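Local coordinates for protein ribosomal large subunit pseudouridine synthase D (PDB 1PRZ) that modifies 23S ribosomal RNA, probably by isomerising the uridines at positions 1911, 1915 and 1917 to pseudouridine, at residues K66-L71 / Q203-T208; E96-A101 / Q229-L234. All coordinates share one frame; numbering follows the deposited sequence.

Contact 1 (K66-L71 / Q203-T208); sequences KDTTGL and QALHAT
Thr69 meets the imidazole of His206 at its edge: CB lies in the ring plane and OG1 close to it, 2.8 Å from ND1 in a hydrogen bond that either partner could donate. OG1 sits between the backbone N and the carbonyl carbon (chi1 49°), which turns it to the ring. The opposite ring nitrogen, NE2, is taken by Ala225 O. Two parallel beta bridges, Thr69 with His206 and Gly70 with Ala207, join the loop before strand 71-75 to strand 205-213 of the central sheet in the pseudouridine synthase fold. Gln203 brings a second flat group: Thr68 OG1 donates to OE1 at 3.2 Å, in the amide's carbonyl plane and on a lone pair. A water held by Asp67 N also donates to OE1, so an amide oxygen suits this buried place. Thr68 CG2 rests 3.9 Å from Leu205 CG, so threonine suits this place, its hydroxyl serving Gln203 and its methyl Leu205, close to Asp65, the probable catalytic residue. A serine at Thr68 would probably keep a donor for Gln203 but open a gap against Leu205. Gly70 suits its corner because a beta carbon would run into Ala207 O. That oxygen accepts from Leu71 N at 2.9 Å, while Ala207 N donates to Thr69 O at 2.7 Å, nearly straight at 170°.

Contact 2 (E96-A101 / Q229-L234); sequences EYEAVA and QDMVEL
Met231, a selenomethionine in this structure, sends its chain from the helix to the strand with CG beside its own backbone N (chi1 -80°), an extended middle, and a final bend at SE (chi3 61°). The bend lays the terminal CE methyl against the backbone of strand 94-102, 3.7 Å from Glu98 O. The same methyl lies 4.2 Å from Glu98 CG and 4.3 Å from Ala99 CA, so one long, unbranched chain reaches from helix to strand. Glu98 offers its aliphatic stem to this packing while its carboxylate turns to other partners: OE1 forms a salt bridge with Arg151, which probably offsets the cost of burying an acidic group. Two residues further on, Val100 again faces the helix. Its CG2 methyl stands 4.5 Å from Met231 CE and 4.2 Å from Leu234 CD2, bridging two helix residues three apart, about one turn, on the inward side. Compact and branched, valine is at home in a strand and offers a methyl to both. Ala99, between the two, points its methyl away from the helix, and it touches Leu152 on the neighbouring strand. Met231 also touches Phe200 and Arg202 in the loop nearby. No hydrogen bond crosses the interface, whose cohesion is apolar. With segment axes 10.2 Å apart at closest approach and inclined by 47°, and with Ile235 and Met238 continuing the inward row, the arrangement is that of a helix packed on one face of a beta sheet, here the C-terminal helix 229-244 against the central antiparallel sheet.

Both contacts are buried, but contact 1 lies almost at the centre of the chain and contact 2 some way from it, where the helix has exposed residues on its outer side. They share the central sheet, in which strands 94-102 and 205-213 are antiparallel neighbours: Glu98 N probably donates to His206 O at 2.9 Å. Contact 1 is strand-to-loop chemistry at the start of strand 205-213, rich in hydrogen bonds beside the probable active site; contact 2 is face packing, mostly by hydrocarbon groups, one methyl resting on strand backbone, with no hydrogen bond across. Leu205 of contact 1 packs on Tyr97 of the other strand, and the His206 side chain touches Met231, tying the polar bridge to the apolar layer.

Contact 1 (K66-L71 / Q203-T208)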
loop_
_atom_site.group_PDB
_atom_site.type_symbol
_atom_site.label_atom_id
_atom_site.label_comp_id
_atom_site.label_asym_id
_atom_site.label_seq_id
_atom_site.Cartn_x
_atom_site.Cartn_y
_atom_site.Cartn_z
ATOM N N LYS A 66 3.631 -7.738 0.548
ATOM C CA LYS A 66 4.929 -7.876 1.184
ATOM C C LYS A 66 5.762 -6.588 1.158
ATOM O O LYS A 66 6.332 -6.168 2.185
ATOM C CB LYS A 66 5.708 -9.011 0.467
ATOM C CG LYS A 66 7.113 -9.219 0.970
ATOM C CD LYS A 66 7.780 -10.391 0.201
ATOM C CE LYS A 66 9.284 -10.264 0.247
ATOM N NZ LYS A 66 9.999 -11.482 -0.363
ATOM N N ASP A 67 5.826 -5.965 -0.025
ATOM C CA ASP A 67 6.612 -4.776 -0.209
ATOM C C ASP A 67 5.838 -3.462 -0.313
ATOM O O ASP A 67 6.310 -2.482 -0.931
ATOM C CB ASP A 67 7.547 -4.964 -1.413
ATOM C CG ASP A 67 8.706 -5.945 -1.114
ATOM O OD1 ASP A 67 9.107 -6.088 0.071
ATOM O OD2 ASP A 67 9.228 -6.553 -2.080
ATOM N N THR A 68 4.620 -3.466 0.229
ATOM C CA THR A 68 3.862 -2.239 0.333
ATOM C C THR A 68 3.997 -1.879 1.830
ATOM O O THR A 68 3.883 -2.751 2.709
ATOM C CB THR A 68 2.390 -2.419 -0.016
ATOM O OG1 THR A 68 2.270 -2.685 -1.419
ATOM C CG2 THR A 68 1.620 -1.106 0.314
ATOM N N THR A 69 4.239 -0.609 2.131
ATOM C CA THR A 69 4.421 -0.186 3.519
ATOM C C THR A 69 3.168 0.474 4.093
ATOM O O THR A 69 2.299 0.918 3.338
ATOM C CB THR A 69 5.542 0.834 3.609
ATOM O OG1 THR A 69 5.324 1.850 2.608
ATOM C CG2 THR A 69 6.912 0.166 3.328
ATOM N N GLY A 70 3.078 0.582 5.412
ATOM C CA GLY A 70 1.921 1.282 5.933
ATOM C C GLY A 70 0.929 0.664 6.892
ATOM O O GLY A 70 1.086 -0.478 7.367
ATOM N N LEU A 71 -0.158 1.413 7.096
ATOM C CA LEU A 71 -1.174 1.055 8.086
ATOM C C LEU A 71 -2.044 -0.140 7.812
ATOM O O LEU A 71 -2.515 -0.362 6.688
ATOM C CB LEU A 71 -2.085 2.275 8.380
ATOM C CG LEU A 71 -1.325 3.550 8.788
ATOM C CD1 LEU A 71 -2.290 4.780 8.753
ATOM C CD2 LEU A 71 -0.701 3.366 10.200
ATOM N N GLN A 203 7.213 -1.553 -5.298
ATOM C CA GLN A 203 6.154 -0.646 -5.750
ATOM C C GLN A 203 6.292 0.614 -4.873
ATOM O O GLN A 203 6.403 0.494 -3.641
ATOM C CB GLN A 203 4.740 -1.121 -5.391
ATOM C CG GLN A 203 4.317 -2.543 -5.583
ATOM C CD GLN A 203 4.918 -3.524 -4.616
ATOM O OE1 GLN A 203 4.402 -3.833 -3.516
ATOM N NE2 GLN A 203 5.996 -4.047 -5.035
ATOM N N ALA A 204 6.246 1.798 -5.483
ATOM C CA ALA A 204 6.297 3.058 -4.709
ATOM C C ALA A 204 4.859 3.232 -4.198
ATOM O O ALA A 204 4.088 4.025 -4.738
ATOM C CB ALA A 204 6.682 4.228 -5.619
ATOM N N LEU A 205 4.505 2.477 -3.175
ATOM C CA LEU A 205 3.146 2.501 -2.649
ATOM C C LEU A 205 3.179 2.429 -1.119
ATOM O O LEU A 205 3.891 1.587 -0.552
ATOM C CB LEU A 205 2.367 1.295 -3.215
ATOM C CG LEU A 205 0.909 1.153 -2.783
ATOM C CD1 LEU A 205 0.113 2.384 -3.217
ATOM C CD2 LEU A 205 0.314 -0.086 -3.439
ATOM N N HIS A 206 2.399 3.290 -0.460
ATOM C CA HIS A 206 2.377 3.353 1.023
ATOM C C HIS A 206 0.966 3.610 1.570
ATOM O O HIS A 206 0.318 4.555 1.129
ATOM C CB HIS A 206 3.297 4.502 1.461
ATOM C CG HIS A 206 3.296 4.771 2.927
ATOM N ND1 HIS A 206 3.775 3.865 3.850
ATOM C CD2 HIS A 206 2.890 5.855 3.636
ATOM C CE1 HIS A 206 3.665 4.376 5.062
ATOM N NE2 HIS A 206 3.133 5.583 4.963
ATOM N N ALA A 207 0.510 2.783 2.508
ATOM C CA ALA A 207 -0.819 2.942 3.120
ATOM C C ALA A 207 -0.598 4.020 4.188
ATOM O O ALA A 207 -0.153 3.751 5.307
ATOM C CB ALA A 207 -1.286 1.603 3.752
ATOM N N THR A 208 -0.925 5.246 3.787
ATOM C CA THR A 208 -0.671 6.434 4.553
ATOM C C THR A 208 -1.683 6.910 5.615
ATOM O O THR A 208 -1.299 7.549 6.584
ATOM C CB THR A 208 -0.342 7.579 3.534
ATOM O OG1 THR A 208 0.377 8.626 4.202
ATOM C CG2 THR A 208 -1.633 8.126 2.901
HETATM O O HOH W 1 4.744 -6.760 -2.409
#

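Contact 2 (E96-A101 / Q229-L234)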
loop_
_atom_site.group_PDB
_atom_site.type_symbol
_atom_site.label_atom_id
_atom_site.label_comp_id
_atom_site.label_asym_id
_atom_site.label_seq_id
_atom_site.Cartn_x
_atom_site.Cartn_y
_atom_site.Cartn_z
ATOM N N GLU A 96 -6.349 5.195 2.681
ATOM C CA GLU A 96 -5.715 6.094 1.722
ATOM C C GLU A 96 -4.245 5.720 1.504
ATOM O O GLU A 96 -3.562 5.281 2.423
ATOM C CB GLU A 96 -5.853 7.535 2.226
ATOM C CG GLU A 96 -5.287 8.573 1.302
ATOM C CD GLU A 96 -5.603 9.965 1.799
ATOM O OE1 GLU A 96 -4.917 10.419 2.757
ATOM O OE2 GLU A 96 -6.557 10.557 1.235
ATOM N N TYR A 97 -3.781 5.891 0.269
ATOM C CA TYR A 97 -2.418 5.540 -0.105
ATOM C C TYR A 97 -1.721 6.667 -0.797
ATOM O O TYR A 97 -2.377 7.492 -1.419
ATOM C CB TYR A 97 -2.411 4.404 -1.112
ATOM C CG TYR A 97 -2.772 3.077 -0.559
ATOM C CD1 TYR A 97 -1.779 2.132 -0.327
ATOM C CD2 TYR A 97 -4.114 2.734 -0.298
ATOM C CE1 TYR A 97 -2.096 0.856 0.144
ATOM C CE2 TYR A 97 -4.437 1.451 0.182
ATOM C CZ TYR A 97 -3.417 0.530 0.388
ATOM O OH TYR A 97 -3.676 -0.764 0.784
ATOM N N GLU A 98 -0.399 6.706 -0.658
ATOM C CA GLU A 98 0.415 7.660 -1.401
ATOM C C GLU A 98 1.240 6.751 -2.342
ATOM O O GLU A 98 1.703 5.683 -1.938
ATOM C CB GLU A 98 1.362 8.439 -0.505
ATOM C CG GLU A 98 2.181 9.388 -1.326
ATOM C CD GLU A 98 2.297 10.759 -0.707
ATOM O OE1 GLU A 98 1.269 11.332 -0.248
ATOM O OE2 GLU A 98 3.437 11.274 -0.700
ATOM N N ALA A 99 1.425 7.190 -3.580
ATOM C CA ALA A 99 2.136 6.386 -4.549
ATOM C C ALA A 99 2.856 7.282 -5.521
ATOM O O ALA A 99 2.521 8.460 -5.672
ATOM C CB ALA A 99 1.131 5.506 -5.343
ATOM N N VAL A 100 3.841 6.700 -6.192
ATOM C CA VAL A 100 4.549 7.420 -7.231
ATOM C C VAL A 100 4.394 6.551 -8.465
ATOM O O VAL A 100 4.766 5.370 -8.452
ATOM C CB VAL A 100 6.035 7.617 -6.923
ATOM C CG1 VAL A 100 6.670 8.347 -8.099
ATOM C CG2 VAL A 100 6.203 8.452 -5.601
ATOM N N ALA A 101 3.785 7.118 -9.510
ATOM C CA ALA A 101 3.544 6.379 -10.746
ATOM C C ALA A 101 4.429 6.877 -11.893
ATOM O O ALA A 101 4.858 8.038 -11.921
ATOM C CB ALA A 101 2.072 6.477 -11.139
ATOM N N GLN A 229 11.213 6.525 4.438
ATOM C CA GLN A 229 12.425 7.133 3.936
ATOM C C GLN A 229 12.721 6.822 2.470
ATOM O O GLN A 229 13.108 7.727 1.744
ATOM C CB GLN A 229 13.584 6.712 4.839
ATOM C CG GLN A 229 14.701 7.711 4.957
ATOM C CD GLN A 229 14.257 9.191 4.989
ATOM O OE1 GLN A 229 14.817 9.989 4.258
ATOM N NE2 GLN A 229 13.266 9.557 5.830
ATOM N N ASP A 230 12.537 5.578 2.023
ATOM C CA ASP A 230 12.825 5.263 0.626
ATOM C C ASP A 230 12.020 6.130 -0.310
ATOM O O ASP A 230 12.558 6.651 -1.282
ATOM C CB ASP A 230 12.654 3.742 0.266
ATOM C CG ASP A 230 11.317 3.102 0.697
ATOM O OD1 ASP A 230 10.368 3.779 1.118
ATOM O OD2 ASP A 230 11.226 1.855 0.597
HETATM N N MSE A 231 10.744 6.325 0.015
HETATM C CA MSE A 231 9.880 7.134 -0.845
HETATM C C MSE A 231 10.140 8.636 -0.665
HETATM O O MSE A 231 9.992 9.400 -1.603
HETATM C CB MSE A 231 8.396 6.793 -0.612
HETATM C CG MSE A 231 7.985 5.529 -1.345
HETATM SE SE MSE A 231 6.148 4.999 -0.975
HETATM C CE MSE A 231 5.282 6.563 -1.643
ATOM N N VAL A 232 10.513 9.038 0.543
ATOM C CA VAL A 232 10.838 10.445 0.807
ATOM C C VAL A 232 11.986 10.825 -0.137
ATOM O O VAL A 232 11.936 11.833 -0.872
ATOM C CB VAL A 232 11.309 10.627 2.278
ATOM C CG1 VAL A 232 11.961 12.050 2.475
ATOM C CG2 VAL A 232 10.114 10.488 3.218
ATOM N N GLU A 233 13.016 9.990 -0.123
ATOM C CA GLU A 233 14.197 10.211 -0.959
ATOM C C GLU A 233 13.822 10.221 -2.442
ATOM O O GLU A 233 14.314 11.053 -3.212
ATOM C CB GLU A 233 15.237 9.119 -0.692
ATOM C CG GLU A 233 16.095 9.402 0.534
ATOM C CD GLU A 233 16.822 8.166 1.084
ATOM O OE1 GLU A 233 16.987 7.149 0.338
ATOM O OE2 GLU A 233 17.226 8.213 2.283
ATOM N N LEU A 234 12.956 9.293 -2.837
ATOM C CA LEU A 234 12.532 9.208 -4.230
ATOM C C LEU A 234 11.778 10.474 -4.655
ATOM O O LEU A 234 12.083 11.079 -5.682
ATOM C CB LEU A 234 11.629 7.985 -4.437
ATOM C CG LEU A 234 11.164 7.703 -5.870
ATOM C CD1 LEU A 234 12.350 7.163 -6.702
ATOM C CD2 LEU A 234 10.041 6.672 -5.867
#